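Local structure of chromatin structure-remodeling complex subunit RSC2 (Saccharomyces cerevisiae, 4BB7) at residues E71-V77 with V203-R209; I49-W53 with Y92-V97. The protein contributes a histone H3-binding BAH domain, the part described here, to the ATP-dependent RSC chromatin-remodelling complex, which takes part in nucleosome positioning and transcription regulation. All coordinates share one frame. Residue numbers count along the deposited sequence, not the author numbering.

Interaction 1 of 2, residues E71-V77 with V203-R209; sequences EQTVHRV and VGAVYMR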
ATOM      1  N   GLU A  71       2.180 -15.740  21.032  1.00 30.38           N
ATOM      2  CA  GLU A  71       3.260 -14.913  21.564  1.00 24.45           C
ATOM      3  C   GLU A  71       3.232 -13.499  20.993  1.00 28.48           C
ATOM      4  O   GLU A  71       3.896 -12.600  21.508  1.00 31.13           O
ATOM      5  CB  GLU A  71       4.619 -15.552  21.281  1.00 25.25           C
ATOM      6  CG  GLU A  71       4.917 -15.755  19.800  1.00 28.79           C
ATOM      7  CD  GLU A  71       4.537 -17.143  19.299  1.00 39.17           C
ATOM      8  OE1 GLU A  71       3.668 -17.796  19.919  1.00 35.88           O
ATOM      9  OE2 GLU A  71       5.119 -17.585  18.282  1.00 39.92           O
ATOM     10  N   GLN A  72       2.458 -13.305  19.932  1.00 27.19           N
ATOM     11  CA  GLN A  72       2.408 -12.017  19.253  1.00 26.17           C
ATOM     12  C   GLN A  72       1.217 -11.163  19.681  1.00 27.30           C
ATOM     13  O   GLN A  72       1.023 -10.061  19.168  1.00 26.92           O
ATOM     14  CB  GLN A  72       2.399 -12.216  17.735  1.00 26.79           C
ATOM     15  CG  GLN A  72       3.713 -12.745  17.172  1.00 24.31           C
ATOM     16  CD  GLN A  72       3.603 -13.178  15.723  1.00 25.19           C
ATOM     17  OE1 GLN A  72       2.550 -13.640  15.274  1.00 22.72           O
ATOM     18  NE2 GLN A  72       4.694 -13.031  14.982  1.00 27.65           N
ATOM     19  N   THR A  73       0.424 -11.664  20.623  1.00 25.25           N
ATOM     20  CA  THR A  73      -0.769 -10.941  21.062  1.00 27.16           C
ATOM     21  C   THR A  73      -0.701 -10.487  22.519  1.00 27.95           C
ATOM     22  O   THR A  73       0.157 -10.924  23.292  1.00 28.78           O
ATOM     23  CB  THR A  73      -2.051 -11.781  20.881  1.00 25.54           C
ATOM     24  OG1 THR A  73      -1.910 -13.024  21.581  1.00 28.76           O
ATOM     25  CG2 THR A  73      -2.320 -12.055  19.409  1.00 22.40           C
ATOM     26  N   VAL A  74      -1.616  -9.599  22.881  1.00 24.65           N
ATOM     27  CA  VAL A  74      -1.796  -9.201  24.266  1.00 28.24           C
ATOM     28  C   VAL A  74      -2.993  -9.958  24.830  1.00 32.55           C
ATOM     29  O   VAL A  74      -4.097  -9.885  24.283  1.00 28.31           O
ATOM     30  CB  VAL A  74      -2.040  -7.686  24.381  1.00 24.56           C
ATOM     31  CG1 VAL A  74      -2.327  -7.303  25.819  1.00 26.43           C
ATOM     32  CG2 VAL A  74      -0.839  -6.918  23.844  1.00 28.37           C
ATOM     33  N   HIS A  75      -2.772 -10.691  25.918  1.00 29.21           N
ATOM     34  CA  HIS A  75      -3.823 -11.517  26.503  1.00 29.36           C
ATOM     35  C   HIS A  75      -3.586 -11.820  27.980  1.00 27.97           C
ATOM     36  O   HIS A  75      -2.457 -11.747  28.475  1.00 23.64           O
ATOM     37  CB  HIS A  75      -3.940 -12.832  25.734  1.00 30.08           C
ATOM     38  CG  HIS A  75      -2.659 -13.601  25.667  1.00 23.52           C
ATOM     39  ND1 HIS A  75      -1.745 -13.434  24.649  1.00 25.43           N
ATOM     40  CD2 HIS A  75      -2.132 -14.530  26.499  1.00 24.47           C
ATOM     41  CE1 HIS A  75      -0.713 -14.234  24.851  1.00 26.13           C
ATOM     42  NE2 HIS A  75      -0.924 -14.910  25.966  1.00 28.90           N
ATOM     43  N   ARG A  76      -4.667 -12.166  28.672  1.00 26.99           N
ATOM     44  CA  ARG A  76      -4.599 -12.587  30.067  1.00 24.37           C
ATOM     45  C   ARG A  76      -3.569 -13.695  30.234  1.00 23.28           C
ATOM     46  O   ARG A  76      -3.499 -14.626  29.433  1.00 30.23           O
ATOM     47  CB  ARG A  76      -5.974 -13.062  30.549  1.00 29.25           C
ATOM     48  CG  ARG A  76      -7.025 -11.961  30.589  1.00 31.66           C
ATOM     49  CD  ARG A  76      -8.437 -12.514  30.731  1.00 32.67           C
ATOM     50  NE  ARG A  76      -8.557 -13.489  31.812  1.00 36.40           N
ATOM     51  CZ  ARG A  76      -9.700 -13.795  32.420  1.00 31.24           C
ATOM     52  NH1 ARG A  76     -10.830 -13.198  32.064  1.00 26.38           N
ATOM     53  NH2 ARG A  76      -9.712 -14.697  33.389  1.00 31.64           N
ATOM     54  N   VAL A  77      -2.767 -13.588  31.285  1.00 24.75           N
ATOM     55  CA  VAL A  77      -1.678 -14.523  31.517  1.00 21.82           C
ATOM     56  C   VAL A  77      -2.178 -15.964  31.622  1.00 27.48           C
ATOM     57  O   VAL A  77      -1.417 -16.913  31.421  1.00 23.07           O
ATOM     58  CB  VAL A  77      -0.912 -14.157  32.796  1.00 24.75           C
ATOM     59  CG1 VAL A  77      -1.789 -14.392  34.019  1.00 24.70           C
ATOM     60  CG2 VAL A  77       0.369 -14.955  32.895  1.00 26.31           C
ATOM     61  N   VAL A 203       6.871  -9.171  20.164  1.00 27.59           N
ATOM     62  CA  VAL A 203       6.323  -9.971  21.252  1.00 26.87           C
ATOM     63  C   VAL A 203       5.163  -9.242  21.924  1.00 29.47           C
ATOM     64  O   VAL A 203       5.181  -8.018  22.056  1.00 27.77           O
ATOM     65  CB  VAL A 203       7.396 -10.321  22.307  1.00 28.69           C
ATOM     66  CG1 VAL A 203       7.939  -9.061  22.953  1.00 25.05           C
ATOM     67  CG2 VAL A 203       6.825 -11.266  23.361  1.00 22.86           C
ATOM     68  N   GLY A 204       4.153 -10.001  22.333  1.00 26.20           N
ATOM     69  CA  GLY A 204       2.995  -9.432  22.996  1.00 29.62           C
ATOM     70  C   GLY A 204       3.209  -9.339  24.494  1.00 27.66           C
ATOM     71  O   GLY A 204       4.322  -9.531  24.981  1.00 27.05           O
ATOM     72  N   ALA A 205       2.141  -9.046  25.228  1.00 23.62           N
ATOM     73  CA  ALA A 205       2.231  -8.911  26.676  1.00 27.13           C
ATOM     74  C   ALA A 205       1.142  -9.711  27.375  1.00 29.57           C
ATOM     75  O   ALA A 205       0.150 -10.103  26.756  1.00 25.98           O
ATOM     76  CB  ALA A 205       2.151  -7.447  27.081  1.00 21.94           C
ATOM     77  N   VAL A 206       1.335  -9.945  28.669  1.00 27.88           N
ATOM     78  CA  VAL A 206       0.340 -10.642  29.471  1.00 27.44           C
ATOM     79  C   VAL A 206       0.001  -9.844  30.723  1.00 29.74           C
ATOM     80  O   VAL A 206       0.847  -9.136  31.267  1.00 26.57           O
ATOM     81  CB  VAL A 206       0.816 -12.049  29.871  1.00 26.08           C
ATOM     82  CG1 VAL A 206       0.965 -12.929  28.641  1.00 27.05           C
ATOM     83  CG2 VAL A 206       2.124 -11.968  30.634  1.00 28.70           C
ATOM     84  N   TYR A 207      -1.246  -9.957  31.169  1.00 26.80           N
ATOM     85  CA  TYR A 207      -1.694  -9.262  32.366  1.00 25.08           C
ATOM     86  C   TYR A 207      -2.635 -10.130  33.205  1.00 27.33           C
ATOM     87  O   TYR A 207      -3.045 -11.208  32.779  1.00 25.72           O
ATOM     88  CB  TYR A 207      -2.365  -7.941  31.992  1.00 29.43           C
ATOM     89  CG  TYR A 207      -3.601  -8.095  31.138  1.00 26.75           C
ATOM     90  CD1 TYR A 207      -3.502  -8.426  29.794  1.00 29.88           C
ATOM     91  CD2 TYR A 207      -4.866  -7.895  31.672  1.00 28.00           C
ATOM     92  CE1 TYR A 207      -4.627  -8.561  29.006  1.00 28.58           C
ATOM     93  CE2 TYR A 207      -6.000  -8.026  30.892  1.00 30.10           C
ATOM     94  CZ  TYR A 207      -5.871  -8.360  29.559  1.00 30.67           C
ATOM     95  OH  TYR A 207      -6.993  -8.498  28.776  1.00 36.80           O
ATOM     96  N   MET A 208      -2.976  -9.654  34.397  1.00 30.37           N
ATOM     97  CA  MET A 208      -3.791 -10.434  35.326  1.00 29.15           C
ATOM     98  C   MET A 208      -5.253  -9.982  35.322  1.00 33.11           C
ATOM     99  O   MET A 208      -5.558  -8.821  35.053  1.00 31.92           O
ATOM    100  CB  MET A 208      -3.207 -10.354  36.742  1.00 31.05           C
ATOM    101  CG  MET A 208      -3.378 -11.628  37.572  1.00 34.66           C
ATOM    102  SD  MET A 208      -2.511 -11.595  39.161  1.00 37.58           S
ATOM    103  CE  MET A 208      -0.803 -11.600  38.627  1.00 31.14           C
ATOM    104  N   ARG A 209      -6.155 -10.909  35.620  1.00 34.00           N
ATOM    105  CA  ARG A 209      -7.578 -10.602  35.695  1.00 33.72           C
ATOM    106  C   ARG A 209      -8.286 -11.570  36.635  1.00 31.50           C
ATOM    107  O   ARG A 209      -7.884 -12.727  36.761  1.00 34.73           O
ATOM    108  CB  ARG A 209      -8.217 -10.665  34.302  1.00 36.08           C
ATOM    109  CG  ARG A 209      -8.007  -9.421  33.449  1.00 35.01           C
ATOM    110  CD  ARG A 209      -8.688  -8.203  34.067  1.00 36.01           C
ATOM    111  NE  ARG A 209      -8.424  -6.976  33.318  1.00 35.65           N
ATOM    112  CZ  ARG A 209      -7.374  -6.185  33.520  1.00 35.22           C
ATOM    113  NH1 ARG A 209      -6.479  -6.488  34.450  1.00 29.47           N
ATOM    114  NH2 ARG A 209      -7.216  -5.089  32.791  1.00 32.30           N
TER
HETATM  115  O   HOH W   1      -6.697  -9.250  26.186  1.00 30.54           O

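Interaction 2 of 2, residues I49-W53 with Y92-V97; sequences IFRLW and YRDHLV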
ATOM      1  N   ILE A  49      -3.505 -15.149   0.909  1.00 24.88           N
ATOM      2  CA  ILE A  49      -3.416 -14.243  -0.232  1.00 32.39           C
ATOM      3  C   ILE A  49      -4.775 -13.714  -0.711  1.00 32.18           C
ATOM      4  O   ILE A  49      -5.613 -14.471  -1.197  1.00 36.44           O
ATOM      5  CB  ILE A  49      -2.686 -14.906  -1.406  1.00 30.23           C
ATOM      6  CG1 ILE A  49      -1.286 -15.341  -0.965  1.00 29.54           C
ATOM      7  CG2 ILE A  49      -2.612 -13.956  -2.590  1.00 28.24           C
ATOM      8  CD1 ILE A  49      -0.584 -16.247  -1.951  1.00 22.96           C
ATOM      9  N   PHE A  50      -4.982 -12.408  -0.578  1.00 30.81           N
ATOM     10  CA  PHE A  50      -6.230 -11.787  -1.016  1.00 33.02           C
ATOM     11  C   PHE A  50      -6.166 -11.243  -2.443  1.00 32.74           C
ATOM     12  O   PHE A  50      -7.187 -11.170  -3.126  1.00 30.47           O
ATOM     13  CB  PHE A  50      -6.651 -10.674  -0.055  1.00 32.15           C
ATOM     14  CG  PHE A  50      -7.504 -11.144   1.085  1.00 33.33           C
ATOM     15  CD1 PHE A  50      -6.972 -11.951   2.083  1.00 34.15           C
ATOM     16  CD2 PHE A  50      -8.836 -10.768   1.170  1.00 30.11           C
ATOM     17  CE1 PHE A  50      -7.761 -12.382   3.141  1.00 32.21           C
ATOM     18  CE2 PHE A  50      -9.627 -11.194   2.221  1.00 29.67           C
ATOM     19  CZ  PHE A  50      -9.088 -12.002   3.208  1.00 34.51           C
ATOM     20  N   ARG A  51      -4.977 -10.844  -2.889  1.00 32.09           N
ATOM     21  CA  ARG A  51      -4.818 -10.380  -4.264  1.00 34.34           C
ATOM     22  C   ARG A  51      -3.353 -10.298  -4.690  1.00 31.13           C
ATOM     23  O   ARG A  51      -2.457 -10.197  -3.855  1.00 33.49           O
ATOM     24  CB  ARG A  51      -5.521  -9.032  -4.478  1.00 32.24           C
ATOM     25  CG  ARG A  51      -4.701  -7.827  -4.075  1.00 36.06           C
ATOM     26  CD  ARG A  51      -5.433  -6.528  -4.376  1.00 38.75           C
ATOM     27  NE  ARG A  51      -4.583  -5.361  -4.146  1.00 39.01           N
ATOM     28  CZ  ARG A  51      -4.494  -4.715  -2.987  1.00 46.12           C
ATOM     29  NH1 ARG A  51      -5.210  -5.122  -1.944  1.00 38.98           N
ATOM     30  NH2 ARG A  51      -3.688  -3.664  -2.870  1.00 42.10           N
ATOM     31  N   LEU A  52      -3.131 -10.350  -6.000  1.00 29.56           N
ATOM     32  CA  LEU A  52      -1.794 -10.304  -6.576  1.00 32.16           C
ATOM     33  C   LEU A  52      -1.778  -9.328  -7.746  1.00 36.35           C
ATOM     34  O   LEU A  52      -2.792  -9.143  -8.419  1.00 38.13           O
ATOM     35  CB  LEU A  52      -1.386 -11.692  -7.078  1.00 35.01           C
ATOM     36  CG  LEU A  52      -1.412 -12.873  -6.106  1.00 39.74           C
ATOM     37  CD1 LEU A  52      -1.667 -14.175  -6.860  1.00 44.60           C
ATOM     38  CD2 LEU A  52      -0.123 -12.955  -5.300  1.00 27.66           C
ATOM     39  N   TRP A  53      -0.627  -8.710  -7.997  1.00 35.00           N
ATOM     40  CA  TRP A  53      -0.503  -7.773  -9.104  1.00 33.42           C
ATOM     41  C   TRP A  53       0.950  -7.421  -9.386  1.00 33.20           C
ATOM     42  O   TRP A  53       1.830  -7.666  -8.565  1.00 29.35           O
ATOM     43  CB  TRP A  53      -1.290  -6.497  -8.814  1.00 35.98           C
ATOM     44  CG  TRP A  53      -0.649  -5.625  -7.783  1.00 36.58           C
ATOM     45  CD1 TRP A  53       0.211  -4.587  -8.004  1.00 37.03           C
ATOM     46  CD2 TRP A  53      -0.814  -5.712  -6.362  1.00 35.52           C
ATOM     47  NE1 TRP A  53       0.590  -4.022  -6.810  1.00 36.34           N
ATOM     48  CE2 TRP A  53      -0.024  -4.694  -5.787  1.00 36.06           C
ATOM     49  CE3 TRP A  53      -1.551  -6.550  -5.521  1.00 28.79           C
ATOM     50  CZ2 TRP A  53       0.047  -4.491  -4.410  1.00 35.28           C
ATOM     51  CZ3 TRP A  53      -1.479  -6.348  -4.156  1.00 40.30           C
ATOM     52  CH2 TRP A  53      -0.685  -5.327  -3.613  1.00 38.94           C
ATOM     53  N   TYR A  92      -4.203  -6.097   6.642  1.00 25.36           N
ATOM     54  CA  TYR A  92      -4.087  -6.493   5.242  1.00 28.94           C
ATOM     55  C   TYR A  92      -2.887  -5.782   4.630  1.00 25.16           C
ATOM     56  O   TYR A  92      -2.974  -4.620   4.239  1.00 23.46           O
ATOM     57  CB  TYR A  92      -5.376  -6.180   4.474  1.00 24.25           C
ATOM     58  CG  TYR A  92      -6.592  -6.887   5.039  1.00 22.68           C
ATOM     59  CD1 TYR A  92      -7.225  -6.413   6.181  1.00 29.15           C
ATOM     60  CD2 TYR A  92      -7.102  -8.028   4.435  1.00 28.62           C
ATOM     61  CE1 TYR A  92      -8.335  -7.053   6.708  1.00 28.56           C
ATOM     62  CE2 TYR A  92      -8.213  -8.678   4.954  1.00 29.45           C
ATOM     63  CZ  TYR A  92      -8.825  -8.186   6.093  1.00 32.85           C
ATOM     64  OH  TYR A  92      -9.931  -8.822   6.620  1.00 29.34           O
ATOM     65  N   ARG A  93      -1.764  -6.486   4.564  1.00 24.42           N
ATOM     66  CA  ARG A  93      -0.498  -5.878   4.173  1.00 25.26           C
ATOM     67  C   ARG A  93      -0.048  -6.307   2.783  1.00 24.73           C
ATOM     68  O   ARG A  93      -0.390  -7.391   2.315  1.00 27.99           O
ATOM     69  CB  ARG A  93       0.591  -6.222   5.192  1.00 32.59           C
ATOM     70  CG  ARG A  93       0.428  -5.557   6.552  1.00 31.88           C
ATOM     71  CD  ARG A  93       0.523  -4.043   6.435  1.00 31.45           C
ATOM     72  NE  ARG A  93       0.636  -3.398   7.738  1.00 36.09           N
ATOM     73  CZ  ARG A  93       1.780  -2.973   8.264  1.00 38.35           C
ATOM     74  NH1 ARG A  93       2.916  -3.119   7.598  1.00 41.65           N
ATOM     75  NH2 ARG A  93       1.787  -2.397   9.456  1.00 47.55           N
ATOM     76  N   ASP A  94       0.729  -5.447   2.133  1.00 28.49           N
ATOM     77  CA  ASP A  94       1.304  -5.752   0.830  1.00 27.51           C
ATOM     78  C   ASP A  94       2.721  -6.299   0.985  1.00 29.50           C
ATOM     79  O   ASP A  94       3.521  -5.755   1.746  1.00 29.14           O
ATOM     80  CB  ASP A  94       1.335  -4.501  -0.052  1.00 26.90           C
ATOM     81  CG  ASP A  94      -0.053  -3.997  -0.402  1.00 33.29           C
ATOM     82  OD1 ASP A  94      -1.024  -4.769  -0.252  1.00 35.01           O
ATOM     83  OD2 ASP A  94      -0.172  -2.834  -0.840  1.00 34.79           O
ATOM     84  N   HIS A  95       3.023  -7.376   0.264  1.00 22.07           N
ATOM     85  CA  HIS A  95       4.365  -7.937   0.262  1.00 23.15           C
ATOM     86  C   HIS A  95       4.891  -8.108  -1.159  1.00 29.60           C
ATOM     87  O   HIS A  95       4.116  -8.267  -2.103  1.00 32.88           O
ATOM     88  CB  HIS A  95       4.379  -9.308   0.936  1.00 26.52           C
ATOM     89  CG  HIS A  95       3.914  -9.303   2.357  1.00 27.82           C
ATOM     90  ND1 HIS A  95       4.773  -9.489   3.418  1.00 24.73           N
ATOM     91  CD2 HIS A  95       2.676  -9.176   2.891  1.00 27.87           C
ATOM     92  CE1 HIS A  95       4.086  -9.459   4.547  1.00 29.38           C
ATOM     93  NE2 HIS A  95       2.811  -9.272   4.255  1.00 26.00           N
ATOM     94  N   LEU A  96       6.212  -8.078  -1.305  1.00 27.03           N
ATOM     95  CA  LEU A  96       6.853  -8.581  -2.511  1.00 27.92           C
ATOM     96  C   LEU A  96       6.721 -10.099  -2.480  1.00 31.80           C
ATOM     97  O   LEU A  96       7.013 -10.720  -1.459  1.00 27.81           O
ATOM     98  CB  LEU A  96       8.333  -8.191  -2.536  1.00 30.53           C
ATOM     99  CG  LEU A  96       8.655  -6.695  -2.566  1.00 34.77           C
ATOM    100  CD1 LEU A  96      10.149  -6.448  -2.412  1.00 25.06           C
ATOM    101  CD2 LEU A  96       8.141  -6.069  -3.852  1.00 31.70           C
ATOM    102  N   VAL A  97       6.278 -10.698  -3.583  1.00 32.48           N
ATOM    103  CA  VAL A  97       6.050 -12.143  -3.614  1.00 29.97           C
ATOM    104  C   VAL A  97       7.320 -12.929  -3.291  1.00 30.97           C
ATOM    105  O   VAL A  97       7.271 -14.125  -2.987  1.00 29.30           O
ATOM    106  CB  VAL A  97       5.459 -12.616  -4.959  1.00 27.39           C
ATOM    107  CG1 VAL A  97       4.155 -11.887  -5.249  1.00 29.54           C
ATOM    108  CG2 VAL A  97       6.456 -12.412  -6.082  1.00 36.04           C
TER

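Interaction 1 of 2, residues E71-V77 with V203-R209
Two segments distant in sequence can be joined largely by their main chains, and this short, loosely bonded parallel pairing, which lays the late segment 203-209 along a segment of the BAH domain, is a good example. It begins at the end of a 3-10 turn: Glu71 O accepts a hydrogen bond from Gly204 N at 2.7 Å, while the carboxylate of Glu71 pairs with Lys43. Thr73 O then lies 3.2 Å from Gly204 CA, in a CA-H...O contact; a CB on residue 204 would clash with this carbonyl. Val74 lays CG1 4.1 Å from Tyr207 CE1, and a water links Val74 O to Tyr207 OH. Next, His75 N donates to Ala205 O at 3.1 Å, and a weak bond of 3.5 Å returns from Tyr207 N to His75 O. His75 ND1 donates to Thr73 OG1 (3.1 Å), itself hydrogen-bonded to Pro70 O, and NE2 bonds to Ser173; Val206 CG1 makes an off-centre CH-pi contact with the ring. Arg76 places its CA over the Tyr207 ring, and Arg209 CB covers its guanidinium face, with Tyr220 adding a cation-pi contact. Val77 N bonds to Tyr207 O at 2.8 Å as Val77 CB meets Val206 CB at 4.0 Å. Because every direct hydrogen bond between the segments joins main-chain atoms, the pairing depends on backbone geometry more than on side-chain identity, except at Gly204.

Interaction 2 of 2, residues I49-W53 with Y92-V97
Arg51 and Asp94 form a salt bridge of an unusual kind: Arg51 NH2 and Asp94 OD1 are 3.9 Å apart, and the oxygen lies well out of the guanidinium plane, so the link is long and purely electrostatic. Asp94 OD1 has its hydrogen bond with Asn63 ND2, of the intervening strand, and it also sits 3.4 Å from Trp53 CH2, at the edge of the indole. To one side the edge of Tyr92 points at the face of Phe50 in a T-shaped pair, with centroids 5.3 Å apart and planes at 89°. Leu52 CD2 and Val97 CG1, 4.4 Å apart, meet at the far end. Across the dimer interface Arg51 makes a cation-pi contact with Trp53 of the second subunit, and Trp53 with Arg51 of that subunit. The axes of the two strands, 43° apart in direction, come no closer than 9.0 Å, and no hydrogen bond joins them, because strand 60-68 runs antiparallel between 45-54 and 87-96. Phe50 and Arg51 both face Asn63 of that middle strand in a classic beta bulge, and Phe50 also packs on its Cys65, so the contact bridges across the centre of a three-strand stretch of the sheet.

In the fold
From the N terminus the four segments come in the order 49-53, 71-77, 92-97, 203-209, so the two contacts cross. Interaction 2 closes the shorter loop, 38 intervening residues that include strand 60-68 and the 71-77 segment, and it ties together two strands of the main mixed sheet, flanking strand 60-68. Interaction 1 begins within that loop and closes a much longer one, of 125 residues, bringing the late 203-209 segment back beside a segment of the BAH domain. The centres of interactions 1 and 2 lie about 29 Å apart, and the nearest atoms of interactions 1 and 2 about 11 Å apart. They illustrate complementary principles: local bridging within a sheet, and long-range attachment of a later chain segment.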